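Local coordinates for probable aromatic acid decarboxylase (Escherichia coli, PDB 1SBZ), which binds FMN and acts as a UbiX-like (Pad1) aromatic acid decarboxylase, assembling into a dodecamer of identical subunits, at the interface of chains A and B and the interface of chains A and C. Coordinates in Å, arbitrary orientation; residue numbers count along the deposited sequence, not the author numbering. Chains: chain A/B/C, Probable aromatic acid decarboxylase.

Contact 1: the interface of chains A and B. Residues chain A 144-145, 168, 172; chain B 124-126.
A:Met144 and B:Leu126 meet backbone to backbone in an antiparallel bridge that extends the edge of strand 143-144 across the subunit boundary. B:Leu126 N donates to A:Met144 O at 2.9 Å. A water completes the ladder, 2.9 Å from A:Met144 N and 2.7 Å from B:Leu126 O, so both backbone polar groups of each residue have partners at this point.

The apolar contacts gather beside the bridge. B:Pro125, held after a cis peptide bond, runs parallel to A:Val145; its CG is 3.8 Å from A:Val145 CG2. The other methyl, CG1, sits anti to the backbone N (chi1 -167°) and reaches the selenomethionine B:Met124, 4.0 Å from its CG. Farther out, the B:Met124 chain crosses the aliphatic stem of A:Arg168, the terminal CE 4.0 Å from A:Arg168 CG. The amide end of A:Gln172 passes the proline ring heading the other way, NE2 3.7 Å from B:Pro125 CG.

A:Arg168 also bends at chi2 and chi3, bringing NH1 to 3.4 Å from B:Met124 O, a close polar approach that is not a hydrogen bond.

With its two-fold twin, the patch joins the chain after strand 116-121 of one subunit to strand 143-144 of the next, helping hold the A-B pair within the dodecamer.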
loop_
_atom_site.group_PDB
_atom_site.type_symbol
_atom_site.label_atom_id
_atom_site.label_comp_id
_atom_site.label_asym_id
_atom_site.label_seq_id
_atom_site.Cartn_x
_atom_site.Cartn_y
_atom_site.Cartn_z
HETATM N N MSE A 144 12.783 19.250 -4.157
HETATM C CA MSE A 144 13.689 18.525 -5.026
HETATM C C MSE A 144 13.997 19.421 -6.211
HETATM O O MSE A 144 13.144 19.618 -7.075
HETATM C CB MSE A 144 13.024 17.231 -5.496
HETATM C CG MSE A 144 12.899 16.173 -4.423
HETATM SE SE MSE A 144 14.668 15.514 -3.946
HETATM C CE MSE A 144 15.234 15.253 -5.602
ATOM N N VAL A 145 15.202 19.985 -6.232
ATOM C CA VAL A 145 15.575 20.962 -7.261
ATOM C C VAL A 145 16.823 20.501 -8.036
ATOM O O VAL A 145 17.918 21.024 -7.821
ATOM C CB VAL A 145 15.781 22.394 -6.663
ATOM C CG1 VAL A 145 15.861 23.454 -7.774
ATOM C CG2 VAL A 145 14.664 22.760 -5.679
ATOM N N ARG A 168 17.034 29.793 -8.954
ATOM C CA ARG A 168 15.827 28.986 -8.745
ATOM C C ARG A 168 15.864 28.205 -7.429
ATOM O O ARG A 168 14.815 27.869 -6.871
ATOM C CB ARG A 168 15.599 28.040 -9.927
ATOM C CG ARG A 168 15.523 28.750 -11.292
ATOM C CD ARG A 168 14.119 29.024 -11.839
ATOM N NE ARG A 168 13.169 29.393 -10.797
ATOM C CZ ARG A 168 12.089 28.692 -10.481
ATOM N NH1 ARG A 168 11.773 27.585 -11.147
ATOM N NH2 ARG A 168 11.302 29.117 -9.508
ATOM N N GLN A 172 13.409 29.239 -3.290
ATOM C CA GLN A 172 12.783 28.423 -2.248
ATOM C C GLN A 172 12.801 29.123 -0.891
ATOM O O GLN A 172 11.949 28.868 -0.046
ATOM C CB GLN A 172 13.463 27.051 -2.156
ATOM C CG GLN A 172 13.212 26.138 -3.350
ATOM C CD GLN A 172 11.773 25.651 -3.420
ATOM O OE1 GLN A 172 11.202 25.226 -2.411
ATOM N NE2 GLN A 172 11.183 25.718 -4.607
HETATM N N MSE B 124 12.041 21.737 -13.098
HETATM C CA MSE B 124 12.704 22.167 -11.869
HETATM C C MSE B 124 11.879 23.234 -11.139
HETATM O O MSE B 124 11.523 24.244 -11.741
HETATM C CB MSE B 124 14.093 22.726 -12.189
HETATM C CG MSE B 124 14.441 24.033 -11.470
HETATM SE SE MSE B 124 16.262 24.353 -11.822
HETATM C CE MSE B 124 16.069 25.467 -13.461
ATOM N N PRO B 125 11.566 23.028 -9.862
ATOM C CA PRO B 125 11.764 21.758 -9.146
ATOM C C PRO B 125 10.858 20.615 -9.621
ATOM O O PRO B 125 9.949 20.828 -10.429
ATOM C CB PRO B 125 11.391 22.117 -7.698
ATOM C CG PRO B 125 11.488 23.615 -7.633
ATOM C CD PRO B 125 11.026 24.075 -8.977
ATOM N N LEU B 126 11.131 19.411 -9.121
ATOM C CA LEU B 126 10.280 18.247 -9.356
ATOM C C LEU B 126 9.330 18.073 -8.185
ATOM O O LEU B 126 9.756 17.901 -7.041
ATOM C CB LEU B 126 11.123 16.981 -9.564
ATOM C CG LEU B 126 11.990 16.931 -10.828
ATOM C CD1 LEU B 126 12.844 15.662 -10.863
ATOM C CD2 LEU B 126 11.140 17.050 -12.089
HETATM O O HOH W 1 10.124 19.760 -5.070
#

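Contact 2: the interface of chains A and C. Residues chain A 152, 168, 182-183; chain C 70, 73, 75-76.
C:Ser75 inserts among A:Arg168, A:Arg182 and A:Trp183 in a polar loop-to-tail interface, one that is not an exact two-fold and helps link subunits within the homododecamer. The serine hydroxyl is the hub. Its OG lies between the backbone N and the carbonyl carbon (chi1 62°), where it accepts the backbone amide of the tryptophan, A:Trp183 N to C:Ser75 OG 2.9 Å, and pairs with the neighbouring hydroxyl, C:Ser73 OG, at 2.8 Å. That second oxygen also accepts the C:Ser75 amide, tying the turn together within chain C. A water 2.8 Å from C:Ser73 OG and 3.0 Å from A:Tyr152 OH carries the network back to chain A.

A:Arg182, extended from CG to NE, donates from NH1 to the carbonyl C:Ser75 O at 3.2 Å; the donor meets a lone pair in the carbonyl plane, but the bond is long and bent, the oxygen 31° out of the guanidinium plane. A:Arg168 only packs a face of its guanidinium over C:Ser75 N, 3.8 Å above the group's centre.

A:Trp183 has CG anti to its backbone N (chi1 177°), which puts the five-membered-ring side of the indole toward chain C, with C:Thr70 O at its edge and CD1 3.3 Å from C:Ser73 CB.

In the fold, chain A offers its C-terminal tail, helix 158-170 and the loop preceding that helix; chain C offers 3-10 helix 70-72 and the loop between it and strand 80-83.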
loop_
_atom_site.group_PDB
_atom_site.type_symbol
_atom_site.label_atom_id
_atom_site.label_comp_id
_atom_site.label_asym_id
_atom_site.label_seq_id
_atom_site.Cartn_x
_atom_site.Cartn_y
_atom_site.Cartn_z
ATOM N N TYR A 152 15.236 28.708 -22.599
ATOM C CA TYR A 152 14.334 29.763 -23.070
ATOM C C TYR A 152 14.920 31.171 -22.949
ATOM O O TYR A 152 14.523 32.076 -23.685
ATOM C CB TYR A 152 12.980 29.690 -22.346
ATOM C CG TYR A 152 13.037 29.997 -20.859
ATOM C CD1 TYR A 152 13.113 28.971 -19.915
ATOM C CD2 TYR A 152 12.996 31.315 -20.394
ATOM C CE1 TYR A 152 13.163 29.248 -18.548
ATOM C CE2 TYR A 152 13.046 31.603 -19.031
ATOM C CZ TYR A 152 13.129 30.567 -18.115
ATOM O OH TYR A 152 13.175 30.856 -16.766
ATOM N N ARG A 168 17.034 29.793 -8.954
ATOM C CA ARG A 168 15.827 28.986 -8.745
ATOM C C ARG A 168 15.864 28.205 -7.429
ATOM O O ARG A 168 14.815 27.869 -6.871
ATOM C CB ARG A 168 15.599 28.040 -9.927
ATOM C CG ARG A 168 15.523 28.750 -11.292
ATOM C CD ARG A 168 14.119 29.024 -11.839
ATOM N NE ARG A 168 13.169 29.393 -10.797
ATOM C CZ ARG A 168 12.089 28.692 -10.481
ATOM N NH1 ARG A 168 11.773 27.585 -11.147
ATOM N NH2 ARG A 168 11.302 29.117 -9.508
ATOM N N ARG A 182 14.839 35.148 -16.030
ATOM C CA ARG A 182 13.484 34.718 -15.683
ATOM C C ARG A 182 12.515 34.791 -16.863
ATOM O O ARG A 182 12.744 35.530 -17.827
ATOM C CB ARG A 182 12.928 35.539 -14.514
ATOM C CG ARG A 182 13.504 35.172 -13.165
ATOM C CD ARG A 182 12.782 35.813 -11.988
ATOM N NE ARG A 182 13.564 35.727 -10.756
ATOM C CZ ARG A 182 13.563 34.687 -9.926
ATOM N NH1 ARG A 182 12.815 33.618 -10.182
ATOM N NH2 ARG A 182 14.315 34.713 -8.832
ATOM N N TRP A 183 11.431 34.023 -16.772
ATOM C CA TRP A 183 10.396 34.015 -17.800
ATOM C C TRP A 183 9.375 35.119 -17.564
ATOM O O TRP A 183 8.975 35.393 -16.427
ATOM C CB TRP A 183 9.698 32.654 -17.865
ATOM C CG TRP A 183 8.555 32.568 -18.857
ATOM C CD1 TRP A 183 7.217 32.644 -18.579
ATOM C CD2 TRP A 183 8.656 32.388 -20.275
ATOM N NE1 TRP A 183 6.484 32.518 -19.735
ATOM C CE2 TRP A 183 7.340 32.361 -20.792
ATOM C CE3 TRP A 183 9.728 32.246 -21.168
ATOM C CZ2 TRP A 183 7.070 32.196 -22.158
ATOM C CZ3 TRP A 183 9.455 32.083 -22.526
ATOM C CH2 TRP A 183 8.137 32.059 -23.004
ATOM N N THR C 70 2.738 34.275 -18.712
ATOM C CA THR C 70 3.645 34.542 -17.598
ATOM C C THR C 70 3.490 33.470 -16.511
ATOM O O THR C 70 4.480 32.902 -16.039
ATOM C CB THR C 70 3.421 35.956 -17.002
ATOM O OG1 THR C 70 2.032 36.135 -16.708
ATOM C CG2 THR C 70 3.712 37.047 -18.022
ATOM N N SER C 73 5.301 29.694 -15.988
ATOM C CA SER C 73 6.673 29.468 -15.522
ATOM C C SER C 73 6.783 29.683 -14.026
ATOM O O SER C 73 6.151 30.592 -13.474
ATOM C CB SER C 73 7.664 30.390 -16.226
ATOM O OG SER C 73 8.982 30.244 -15.696
ATOM N N SER C 75 9.471 30.648 -12.540
ATOM C CA SER C 75 10.333 31.818 -12.318
ATOM C C SER C 75 9.515 33.094 -12.124
ATOM O O SER C 75 10.003 34.068 -11.554
ATOM C CB SER C 75 11.296 32.005 -13.485
ATOM O OG SER C 75 10.583 32.250 -14.681
ATOM N N PHE C 76 8.282 33.089 -12.623
ATOM C CA PHE C 76 7.350 34.188 -12.403
ATOM C C PHE C 76 6.683 33.964 -11.050
ATOM O O PHE C 76 5.797 33.112 -10.926
ATOM C CB PHE C 76 6.312 34.245 -13.534
ATOM C CG PHE C 76 5.349 35.404 -13.425
ATOM C CD1 PHE C 76 5.676 36.653 -13.962
ATOM C CD2 PHE C 76 4.119 35.248 -12.790
ATOM C CE1 PHE C 76 4.793 37.732 -13.858
ATOM C CE2 PHE C 76 3.226 36.318 -12.684
ATOM C CZ PHE C 76 3.566 37.565 -13.216
HETATM O O HOH W 2 11.424 28.979 -15.180
#

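Contact 3: the interface of chains A and B. Residues chain A 128, 131-132, 135, 139; chain B 128, 131-132, 135, 139.
The A:Leu135-B:Leu135 contact marks the middle of an antiparallel helix pair in this UbiX/PAD1-family flavoprotein, a two-fold interface that joins two subunits of the dodecamer. The two side chains lie roughly perpendicular and touch tip to tip, CD2 to CD2 at 3.6 Å. Each leucine has CG anti to its backbone N (chi1 174° in A, 179° in B), which carries its other methyl, CD1, over the first turn of the partner helix. There A:Leu135 CD1 packs 3.7 Å from B:Glu132 CG, and B:Leu135 CD1 lies 3.9 Å from A:Thr128 CG2. On one flank A:Leu131 and B:Leu131 cross, their CD2 methyls 4.1 Å apart.

Salt bridges lie at both ends. A:Arg139, extended from CG to NE, runs across B:Thr128 and donates from NH2 to B:Glu132 OE1 at 3.0 Å; the oxygen lies in the guanidinium plane and is met on its anti side. The twin, B:Arg139 NH2 to A:Glu132 OE1 at 3.1 Å, is a weaker hydrogen bond, with carboxylate and guanidinium planes turned 47° apart. A:Leu135 CD2 also packs against a face of the A:Arg139 guanidinium, toward the rim, and B:Leu135 CD2 backs B:Arg139 likewise.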
loop_
_atom_site.group_PDB
_atom_site.type_symbol
_atom_site.label_atom_id
_atom_site.label_comp_id
_atom_site.label_asym_id
_atom_site.label_seq_id
_atom_site.Cartn_x
_atom_site.Cartn_y
_atom_site.Cartn_z
ATOM N N THR A 128 15.281 3.528 -10.229
ATOM C CA THR A 128 14.096 3.313 -9.402
ATOM C C THR A 128 14.356 3.646 -7.935
ATOM O O THR A 128 13.503 4.219 -7.271
ATOM C CB THR A 128 13.625 1.860 -9.530
ATOM O OG1 THR A 128 13.143 1.649 -10.861
ATOM C CG2 THR A 128 12.383 1.602 -8.649
ATOM N N LEU A 131 14.486 7.510 -7.523
ATOM C CA LEU A 131 13.153 8.114 -7.620
ATOM C C LEU A 131 12.271 7.826 -6.403
ATOM O O LEU A 131 11.530 8.695 -5.938
ATOM C CB LEU A 131 12.488 7.699 -8.943
ATOM C CG LEU A 131 13.183 8.292 -10.188
ATOM C CD1 LEU A 131 12.914 7.517 -11.470
ATOM C CD2 LEU A 131 12.782 9.762 -10.370
ATOM N N GLU A 132 12.393 6.611 -5.877
ATOM C CA GLU A 132 11.687 6.188 -4.683
ATOM C C GLU A 132 12.077 7.059 -3.511
ATOM O O GLU A 132 11.222 7.575 -2.802
ATOM C CB GLU A 132 12.045 4.734 -4.374
ATOM C CG GLU A 132 10.847 3.887 -3.997
ATOM C CD GLU A 132 11.249 2.552 -3.409
ATOM O OE1 GLU A 132 11.515 1.608 -4.187
ATOM O OE2 GLU A 132 11.296 2.453 -2.163
ATOM N N LEU A 135 10.917 10.665 -4.065
ATOM C CA LEU A 135 9.474 10.763 -3.850
ATOM C C LEU A 135 9.107 10.768 -2.364
ATOM O O LEU A 135 8.280 11.565 -1.936
ATOM C CB LEU A 135 8.718 9.648 -4.591
ATOM C CG LEU A 135 7.205 9.519 -4.351
ATOM C CD1 LEU A 135 6.413 10.791 -4.754
ATOM C CD2 LEU A 135 6.655 8.270 -5.047
ATOM N N ARG A 139 7.192 13.917 -0.476
ATOM C CA ARG A 139 5.934 13.796 0.268
ATOM C C ARG A 139 5.982 14.486 1.635
ATOM O O ARG A 139 4.944 14.847 2.200
ATOM C CB ARG A 139 5.542 12.317 0.426
ATOM C CG ARG A 139 5.025 11.677 -0.856
ATOM C CD ARG A 139 4.629 10.196 -0.766
ATOM N NE ARG A 139 3.836 9.841 -1.945
ATOM C CZ ARG A 139 3.814 8.657 -2.548
ATOM N NH1 ARG A 139 4.548 7.641 -2.097
ATOM N NH2 ARG A 139 3.047 8.494 -3.625
ATOM N N THR B 128 5.899 16.337 -6.117
ATOM C CA THR B 128 5.459 15.001 -5.752
ATOM C C THR B 128 4.828 14.295 -6.958
ATOM O O THR B 128 5.178 13.158 -7.271
ATOM C CB THR B 128 4.479 15.088 -4.573
ATOM O OG1 THR B 128 5.194 15.492 -3.397
ATOM C CG2 THR B 128 3.927 13.708 -4.198
ATOM N N LEU B 131 7.389 13.117 -9.517
ATOM C CA LEU B 131 8.182 12.000 -9.025
ATOM C C LEU B 131 7.389 10.704 -8.959
ATOM O O LEU B 131 7.926 9.639 -9.258
ATOM C CB LEU B 131 8.816 12.354 -7.674
ATOM C CG LEU B 131 9.900 13.449 -7.737
ATOM C CD1 LEU B 131 10.202 14.028 -6.376
ATOM C CD2 LEU B 131 11.179 12.930 -8.387
ATOM N N GLU B 132 6.117 10.807 -8.563
ATOM C CA GLU B 132 5.168 9.693 -8.638
ATOM C C GLU B 132 5.156 9.081 -10.021
ATOM O O GLU B 132 5.272 7.871 -10.165
ATOM C CB GLU B 132 3.741 10.167 -8.336
ATOM C CG GLU B 132 3.384 10.248 -6.869
ATOM C CD GLU B 132 1.902 10.495 -6.643
ATOM O OE1 GLU B 132 1.334 9.850 -5.740
ATOM O OE2 GLU B 132 1.302 11.338 -7.352
ATOM N N LEU B 135 8.553 7.602 -11.023
ATOM C CA LEU B 135 8.766 6.346 -10.309
ATOM C C LEU B 135 7.959 5.198 -10.930
ATOM O O LEU B 135 8.497 4.136 -11.181
ATOM C CB LEU B 135 8.450 6.488 -8.811
ATOM C CG LEU B 135 8.636 5.200 -7.987
ATOM C CD1 LEU B 135 10.057 4.647 -8.090
ATOM C CD2 LEU B 135 8.243 5.420 -6.530
ATOM N N ARG B 139 9.679 1.826 -12.657
ATOM C CA ARG B 139 9.402 0.432 -12.247
ATOM C C ARG B 139 9.095 -0.493 -13.429
ATOM O O ARG B 139 9.227 -1.720 -13.324
ATOM C CB ARG B 139 8.265 0.379 -11.212
ATOM C CG ARG B 139 8.678 0.917 -9.859
ATOM C CD ARG B 139 7.614 0.917 -8.753
ATOM N NE ARG B 139 8.301 1.042 -7.468
ATOM C CZ ARG B 139 7.871 1.698 -6.400
ATOM N NH1 ARG B 139 6.701 2.346 -6.396
ATOM N NH2 ARG B 139 8.638 1.702 -5.315
#

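Contacts 1 and 3 belong to the same two-fold interface of chains A and B, with C-alpha centres about 15 Å apart. They are neighbours in sequence: B:Leu126 in contact 1 comes just before the helix that starts at B:Thr128 in contact 3, and in chain A that helix leads on to strand 143-144. Contact 2 faces a different subunit, its C-alpha centre about 13 Å from that of contact 1 and 25 Å from that of contact 3. A:Arg168 serves contacts 1 and 2, so helix 158-170 touches both chains B and C. This residue may help connect the two interfaces, although its contact with chain C is slight.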